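Local coordinates for methanol--corrinoid protein (Methanosarcina barkeri, PDB 2I2X), which carries a methyl group on its corrinoid cofactor, accepting it from methanol through MtaB and handing it on to coenzyme M through MtaA in methanogenesis, at residues B[128-132]-B[190-194]; B[162-167]-B[193-198]. All blocks are in the same frame, centred on the assembly; numbering follows the deposited sequence.

Interaction 1: residues B[128-132]-B[190-194]; sequences CHVAE and AFKEV
His129, in strand 125-130, meets the first turns of helix 190-199 with its imidazole. A chi1 of 82° swings the ring off the strand toward the helix, where NE2 lies 3.9 Å from Val194 CG2; imidazole and valine run alongside each other, pointing opposite ways. The other ring nitrogen, ND1, is hydrogen-bonded to the carbonyl O of Thr179 in the adjacent strand, which limits rotation of the imidazole. Ala131 follows, pointing at the helix: its CB meets Ala190 CB at 3.7 Å, the two small side chains allowing the backbones to approach to 5.5 Å between the CA atoms of Ala131 and Ala190. Here, at the C-terminal ends of the parallel strands of a Rossmann-like B12-binding domain, the cofactor is held. The side chain of Phe191 is about 7 Å from the bound 5-hydroxybenzimidazolylcob(III)amide, and its CE1 is 4.3 Å from Ala131 CB. At Glu132 the chain runs over Ala190, with the backbone N of Glu132 3.7 Å from Ala190 CB. The Glu132 carboxylate reaches Glu193, OE2 to OE1 3.3 Å, the planes 31° apart; two acceptors this close suggest that one may be protonated or that the charges are screened.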
ATOM      1  N   CYS B 128      26.776  11.476  21.024  1.00 55.14           N
ATOM      2  CA  CYS B 128      25.926  11.101  19.893  1.00 53.07           C
ATOM      3  C   CYS B 128      26.465   9.895  19.147  1.00 51.70           C
ATOM      4  O   CYS B 128      27.663   9.803  18.872  1.00 51.47           O
ATOM      5  CB  CYS B 128      25.797  12.267  18.930  1.00 53.15           C
ATOM      6  SG  CYS B 128      25.107  13.713  19.709  1.00 53.13           S
ATOM      7  N   HIS B 129      25.573   8.970  18.814  1.00 49.92           N
ATOM      8  CA  HIS B 129      25.963   7.802  18.040  1.00 48.37           C
ATOM      9  C   HIS B 129      24.857   7.350  17.099  1.00 47.40           C
ATOM     10  O   HIS B 129      23.697   7.715  17.269  1.00 47.50           O
ATOM     11  CB  HIS B 129      26.396   6.648  18.967  1.00 48.02           C
ATOM     12  CG  HIS B 129      25.256   5.847  19.524  1.00 47.45           C
ATOM     13  ND1 HIS B 129      24.301   6.386  20.368  1.00 46.10           N
ATOM     14  CD2 HIS B 129      24.927   4.542  19.364  1.00 45.13           C
ATOM     15  CE1 HIS B 129      23.433   5.447  20.697  1.00 45.29           C
ATOM     16  NE2 HIS B 129      23.787   4.321  20.099  1.00 44.98           N
ATOM     17  N   VAL B 130      25.251   6.566  16.105  1.00 46.22           N
ATOM     18  CA  VAL B 130      24.342   5.828  15.256  1.00 45.57           C
ATOM     19  C   VAL B 130      24.391   4.375  15.732  1.00 45.52           C
ATOM     20  O   VAL B 130      25.458   3.874  16.107  1.00 45.17           O
ATOM     21  CB  VAL B 130      24.758   5.940  13.768  1.00 45.02           C
ATOM     22  CG1 VAL B 130      23.827   5.159  12.884  1.00 45.19           C
ATOM     23  CG2 VAL B 130      24.753   7.368  13.336  1.00 44.45           C
ATOM     24  N   ALA B 131      23.232   3.718  15.738  1.00 45.44           N
ATOM     25  CA  ALA B 131      23.098   2.313  16.155  1.00 45.62           C
ATOM     26  C   ALA B 131      24.106   1.385  15.478  1.00 45.77           C
ATOM     27  O   ALA B 131      24.519   1.629  14.345  1.00 45.69           O
ATOM     28  CB  ALA B 131      21.682   1.831  15.870  1.00 45.35           C
ATOM     29  N   GLU B 132      24.504   0.310  16.148  1.00 46.07           N
ATOM     30  CA  GLU B 132      25.410  -0.619  15.467  1.00 46.70           C
ATOM     31  C   GLU B 132      24.665  -1.372  14.379  1.00 46.03           C
ATOM     32  O   GLU B 132      23.478  -1.686  14.525  1.00 45.82           O
ATOM     33  CB  GLU B 132      26.194  -1.546  16.428  1.00 47.04           C
ATOM     34  CG  GLU B 132      25.521  -2.853  16.846  1.00 48.93           C
ATOM     35  CD  GLU B 132      26.416  -3.740  17.732  1.00 50.04           C
ATOM     36  OE1 GLU B 132      27.360  -4.386  17.199  1.00 46.98           O
ATOM     37  OE2 GLU B 132      26.144  -3.789  18.964  1.00 50.74           O
ATOM     38  N   ALA B 190      19.389  -1.942  18.427  1.00 63.64           N
ATOM     39  CA  ALA B 190      20.646  -1.641  19.103  1.00 64.44           C
ATOM     40  C   ALA B 190      20.424  -0.643  20.230  1.00 65.31           C
ATOM     41  O   ALA B 190      21.332  -0.384  21.017  1.00 65.65           O
ATOM     42  CB  ALA B 190      21.678  -1.121  18.119  1.00 64.28           C
ATOM     43  N   PHE B 191      19.217  -0.084  20.307  1.00 66.31           N
ATOM     44  CA  PHE B 191      18.846   0.783  21.424  1.00 67.65           C
ATOM     45  C   PHE B 191      18.613  -0.072  22.677  1.00 68.79           C
ATOM     46  O   PHE B 191      18.923   0.357  23.790  1.00 68.53           O
ATOM     47  CB  PHE B 191      17.590   1.612  21.116  1.00 67.32           C
ATOM     48  CG  PHE B 191      17.770   2.669  20.039  1.00 67.31           C
ATOM     49  CD1 PHE B 191      19.032   3.045  19.581  1.00 66.88           C
ATOM     50  CD2 PHE B 191      16.649   3.314  19.499  1.00 66.76           C
ATOM     51  CE1 PHE B 191      19.169   4.033  18.594  1.00 66.49           C
ATOM     52  CE2 PHE B 191      16.783   4.298  18.521  1.00 65.93           C
ATOM     53  CZ  PHE B 191      18.044   4.660  18.070  1.00 66.04           C
ATOM     54  N   LYS B 192      18.041  -1.267  22.469  1.00 70.23           N
ATOM     55  CA  LYS B 192      17.938  -2.316  23.493  1.00 71.47           C
ATOM     56  C   LYS B 192      19.279  -2.462  24.172  1.00 72.17           C
ATOM     57  O   LYS B 192      19.444  -2.032  25.313  1.00 72.50           O
ATOM     58  CB  LYS B 192      17.561  -3.671  22.862  1.00 71.71           C
ATOM     59  CG  LYS B 192      16.151  -4.200  23.133  1.00 72.28           C
ATOM     60  CD  LYS B 192      16.078  -4.991  24.433  1.00 73.28           C
ATOM     61  CE  LYS B 192      14.646  -5.050  24.950  1.00 73.99           C
ATOM     62  NZ  LYS B 192      14.603  -5.179  26.437  1.00 74.16           N
ATOM     63  N   GLU B 193      20.237  -3.047  23.451  1.00 72.92           N
ATOM     64  CA  GLU B 193      21.587  -3.264  23.964  1.00 73.96           C
ATOM     65  C   GLU B 193      22.105  -2.080  24.756  1.00 74.19           C
ATOM     66  O   GLU B 193      22.496  -2.243  25.908  1.00 74.52           O
ATOM     67  CB  GLU B 193      22.558  -3.600  22.839  1.00 74.15           C
ATOM     68  CG  GLU B 193      22.915  -5.068  22.766  1.00 75.97           C
ATOM     69  CD  GLU B 193      24.043  -5.337  21.783  1.00 78.35           C
ATOM     70  OE1 GLU B 193      23.767  -5.370  20.555  1.00 79.03           O
ATOM     71  OE2 GLU B 193      25.198  -5.519  22.245  1.00 78.13           O
ATOM     72  N   VAL B 194      22.076  -0.896  24.144  1.00 74.50           N
ATOM     73  CA  VAL B 194      22.544   0.338  24.788  1.00 74.71           C
ATOM     74  C   VAL B 194      21.829   0.619  26.114  1.00 74.82           C
ATOM     75  O   VAL B 194      22.484   0.781  27.139  1.00 74.82           O
ATOM     76  CB  VAL B 194      22.465   1.562  23.833  1.00 74.66           C
ATOM     77  CG1 VAL B 194      22.719   2.863  24.583  1.00 74.31           C
ATOM     78  CG2 VAL B 194      23.469   1.406  22.699  1.00 74.79           C
TER

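Interaction 2: residues B[162-167]-B[193-198]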
ATOM      1  N   PRO B 162      29.136   0.016  18.629  1.00 64.27           N
ATOM      2  CA  PRO B 162      28.835  -1.278  19.291  1.00 64.72           C
ATOM      3  C   PRO B 162      28.253  -1.349  20.719  1.00 65.17           C
ATOM      4  O   PRO B 162      28.070  -2.456  21.224  1.00 65.23           O
ATOM      5  CB  PRO B 162      30.189  -2.023  19.245  1.00 64.60           C
ATOM      6  CG  PRO B 162      31.104  -1.175  18.401  1.00 64.38           C
ATOM      7  CD  PRO B 162      30.588   0.223  18.530  1.00 64.38           C
ATOM      8  N   ALA B 163      27.955  -0.221  21.358  1.00 65.84           N
ATOM      9  CA  ALA B 163      27.376  -0.212  22.728  1.00 66.84           C
ATOM     10  C   ALA B 163      28.401  -0.277  23.872  1.00 67.48           C
ATOM     11  O   ALA B 163      28.417   0.625  24.712  1.00 67.39           O
ATOM     12  CB  ALA B 163      26.261  -1.269  22.907  1.00 66.63           C
ATOM     13  N   GLU B 164      29.243  -1.322  23.910  1.00 68.41           N
ATOM     14  CA  GLU B 164      30.420  -1.362  24.816  1.00 69.35           C
ATOM     15  C   GLU B 164      31.150  -0.027  24.756  1.00 69.50           C
ATOM     16  O   GLU B 164      31.717   0.445  25.747  1.00 69.79           O
ATOM     17  CB  GLU B 164      31.434  -2.454  24.417  1.00 69.56           C
ATOM     18  CG  GLU B 164      31.129  -3.876  24.875  1.00 70.60           C
ATOM     19  CD  GLU B 164      30.191  -4.625  23.924  1.00 72.64           C
ATOM     20  OE1 GLU B 164      30.192  -4.346  22.696  1.00 72.23           O
ATOM     21  OE2 GLU B 164      29.448  -5.507  24.412  1.00 73.69           O
ATOM     22  N   GLU B 165      31.116   0.555  23.561  1.00 69.54           N
ATOM     23  CA  GLU B 165      31.830   1.762  23.206  1.00 69.46           C
ATOM     24  C   GLU B 165      31.057   3.008  23.602  1.00 69.44           C
ATOM     25  O   GLU B 165      31.648   4.068  23.837  1.00 69.31           O
ATOM     26  CB  GLU B 165      32.016   1.757  21.704  1.00 69.31           C
ATOM     27  CG  GLU B 165      33.376   2.152  21.260  1.00 69.77           C
ATOM     28  CD  GLU B 165      33.532   2.000  19.774  1.00 69.56           C
ATOM     29  OE1 GLU B 165      33.770   0.856  19.310  1.00 67.88           O
ATOM     30  OE2 GLU B 165      33.415   3.037  19.085  1.00 69.65           O
ATOM     31  N   VAL B 166      29.734   2.867  23.654  1.00 69.64           N
ATOM     32  CA  VAL B 166      28.841   3.946  24.076  1.00 69.84           C
ATOM     33  C   VAL B 166      29.007   4.086  25.579  1.00 70.15           C
ATOM     34  O   VAL B 166      29.158   5.194  26.100  1.00 70.31           O
ATOM     35  CB  VAL B 166      27.350   3.663  23.706  1.00 69.75           C
ATOM     36  CG1 VAL B 166      26.465   4.848  24.058  1.00 69.19           C
ATOM     37  CG2 VAL B 166      27.215   3.347  22.229  1.00 69.33           C
ATOM     38  N   LEU B 167      28.997   2.939  26.254  1.00 70.36           N
ATOM     39  CA  LEU B 167      29.291   2.831  27.677  1.00 70.46           C
ATOM     40  C   LEU B 167      30.588   3.575  28.007  1.00 70.37           C
ATOM     41  O   LEU B 167      30.583   4.528  28.787  1.00 70.04           O
ATOM     42  CB  LEU B 167      29.392   1.343  28.045  1.00 70.59           C
ATOM     43  CG  LEU B 167      29.359   0.788  29.473  1.00 70.72           C
ATOM     44  CD1 LEU B 167      30.774   0.451  29.926  1.00 71.80           C
ATOM     45  CD2 LEU B 167      28.629   1.707  30.468  1.00 70.86           C
ATOM     46  N   GLU B 193      20.237  -3.047  23.451  1.00 72.92           N
ATOM     47  CA  GLU B 193      21.587  -3.264  23.964  1.00 73.96           C
ATOM     48  C   GLU B 193      22.105  -2.080  24.756  1.00 74.19           C
ATOM     49  O   GLU B 193      22.496  -2.243  25.908  1.00 74.52           O
ATOM     50  CB  GLU B 193      22.558  -3.600  22.839  1.00 74.15           C
ATOM     51  CG  GLU B 193      22.915  -5.068  22.766  1.00 75.97           C
ATOM     52  CD  GLU B 193      24.043  -5.337  21.783  1.00 78.35           C
ATOM     53  OE1 GLU B 193      23.767  -5.370  20.555  1.00 79.03           O
ATOM     54  OE2 GLU B 193      25.198  -5.519  22.245  1.00 78.13           O
ATOM     55  N   VAL B 194      22.076  -0.896  24.144  1.00 74.50           N
ATOM     56  CA  VAL B 194      22.544   0.338  24.788  1.00 74.71           C
ATOM     57  C   VAL B 194      21.829   0.619  26.114  1.00 74.82           C
ATOM     58  O   VAL B 194      22.484   0.781  27.139  1.00 74.82           O
ATOM     59  CB  VAL B 194      22.465   1.562  23.833  1.00 74.66           C
ATOM     60  CG1 VAL B 194      22.719   2.863  24.583  1.00 74.31           C
ATOM     61  CG2 VAL B 194      23.469   1.406  22.699  1.00 74.79           C
ATOM     62  N   ASN B 195      20.498   0.652  26.088  1.00 75.14           N
ATOM     63  CA  ASN B 195      19.697   0.930  27.282  1.00 75.46           C
ATOM     64  C   ASN B 195      19.972  -0.020  28.455  1.00 75.83           C
ATOM     65  O   ASN B 195      20.289   0.426  29.559  1.00 75.60           O
ATOM     66  CB  ASN B 195      18.206   0.934  26.940  1.00 75.14           C
ATOM     67  CG  ASN B 195      17.333   0.992  28.173  1.00 74.81           C
ATOM     68  OD1 ASN B 195      16.998  -0.036  28.761  1.00 73.69           O
ATOM     69  ND2 ASN B 195      16.959   2.197  28.571  1.00 73.86           N
ATOM     70  N   ASP B 196      19.830  -1.321  28.195  1.00 76.47           N
ATOM     71  CA  ASP B 196      20.090  -2.374  29.178  1.00 76.91           C
ATOM     72  C   ASP B 196      21.495  -2.251  29.738  1.00 77.49           C
ATOM     73  O   ASP B 196      21.687  -2.279  30.951  1.00 77.93           O
ATOM     74  CB  ASP B 196      19.922  -3.767  28.551  1.00 76.71           C
ATOM     75  CG  ASP B 196      18.515  -4.026  28.050  1.00 76.16           C
ATOM     76  OD1 ASP B 196      17.651  -3.133  28.162  1.00 75.56           O
ATOM     77  OD2 ASP B 196      18.273  -5.134  27.536  1.00 75.92           O
ATOM     78  N   MET B 197      22.466  -2.091  28.845  1.00 77.90           N
ATOM     79  CA  MET B 197      23.877  -2.060  29.209  1.00 78.47           C
ATOM     80  C   MET B 197      24.312  -0.751  29.895  1.00 78.76           C
ATOM     81  O   MET B 197      25.478  -0.588  30.252  1.00 78.86           O
ATOM     82  CB  MET B 197      24.718  -2.324  27.963  1.00 78.50           C
ATOM     83  CG  MET B 197      26.089  -2.889  28.226  1.00 78.99           C
ATOM     84  SD  MET B 197      27.264  -2.153  27.090  1.00 80.39           S
ATOM     85  CE  MET B 197      26.761  -0.435  27.196  1.00 80.39           C
ATOM     86  N   LEU B 198      23.376   0.176  30.075  1.00 79.17           N
ATOM     87  CA  LEU B 198      23.625   1.363  30.884  1.00 79.61           C
ATOM     88  C   LEU B 198      23.050   1.171  32.273  1.00 79.84           C
ATOM     89  O   LEU B 198      23.681   1.527  33.263  1.00 79.80           O
ATOM     90  CB  LEU B 198      23.038   2.620  30.240  1.00 79.70           C
ATOM     91  CG  LEU B 198      23.773   3.290  29.074  1.00 80.00           C
ATOM     92  CD1 LEU B 198      23.180   4.673  28.828  1.00 80.42           C
ATOM     93  CD2 LEU B 198      25.286   3.395  29.303  1.00 80.60           C
TER
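Met197 is the main bump of this contact, projecting from helix 190-199 into the hollow beside the first turn of helix 164-173. With CG swung away from the backbone N (chi1 -155°) and the chain folded at chi2 and chi3, the methyl turns back against that turn. There Met197 CE sits 3.3 Å from Leu167 CB and 3.2 Å from Ala163 O, while SD lies 3.8 Å from Glu164 N. The CE methyl, not the sulfur, presses on the base of the leucine, near CB and CG. The leucine's far end fills a neighbouring dip: Leu167 and Leu198 lie antiparallel, with their CD2 methyls touching at 3.9 Å. In this alpha/beta domain both helices lie on the same face of the parallel sheet, and Val166, Val194 and Leu198 all reach down onto Leu178 of strand 177-181. Ala163, the N-cap residue of helix 164-173, is small enough for a close approach; its CA is 5.3 Å from that of Val194, and its CB meets Val194 CG2 at 3.9 Å. The same valine methyl, CG2 of Val194, lies 4.2 Å from Val166 CG2, so it faces the notch between Ala163 and Val166. Toward solvent, Glu164 and Glu193 bring like charges near one another, with 4.8 Å between Glu164 OE2 and Glu193 OE2.

In the fold
Helix 190-199 serves both contacts, and Glu193 and Val194 belong to each. Interaction 1 sets the start of this helix against strand 125-130 and the loop that follows it; it is the more buried and lies nearer the corrinoid. Interaction 2 joins the helix to its neighbour 164-173, away from the annotated sites and only partly buried. Neither has a hydrogen bond between its segments. An alanine permits close approach in both, while interaction 1 adds an imidazole hydrogen-bonded to the sheet and interaction 2 a methionine and leucines. Their centres are 7 Å apart, and they meet, among other places, where His129 CD2 packs 3.9 Å from Val166 CG2; acidic side chains border both.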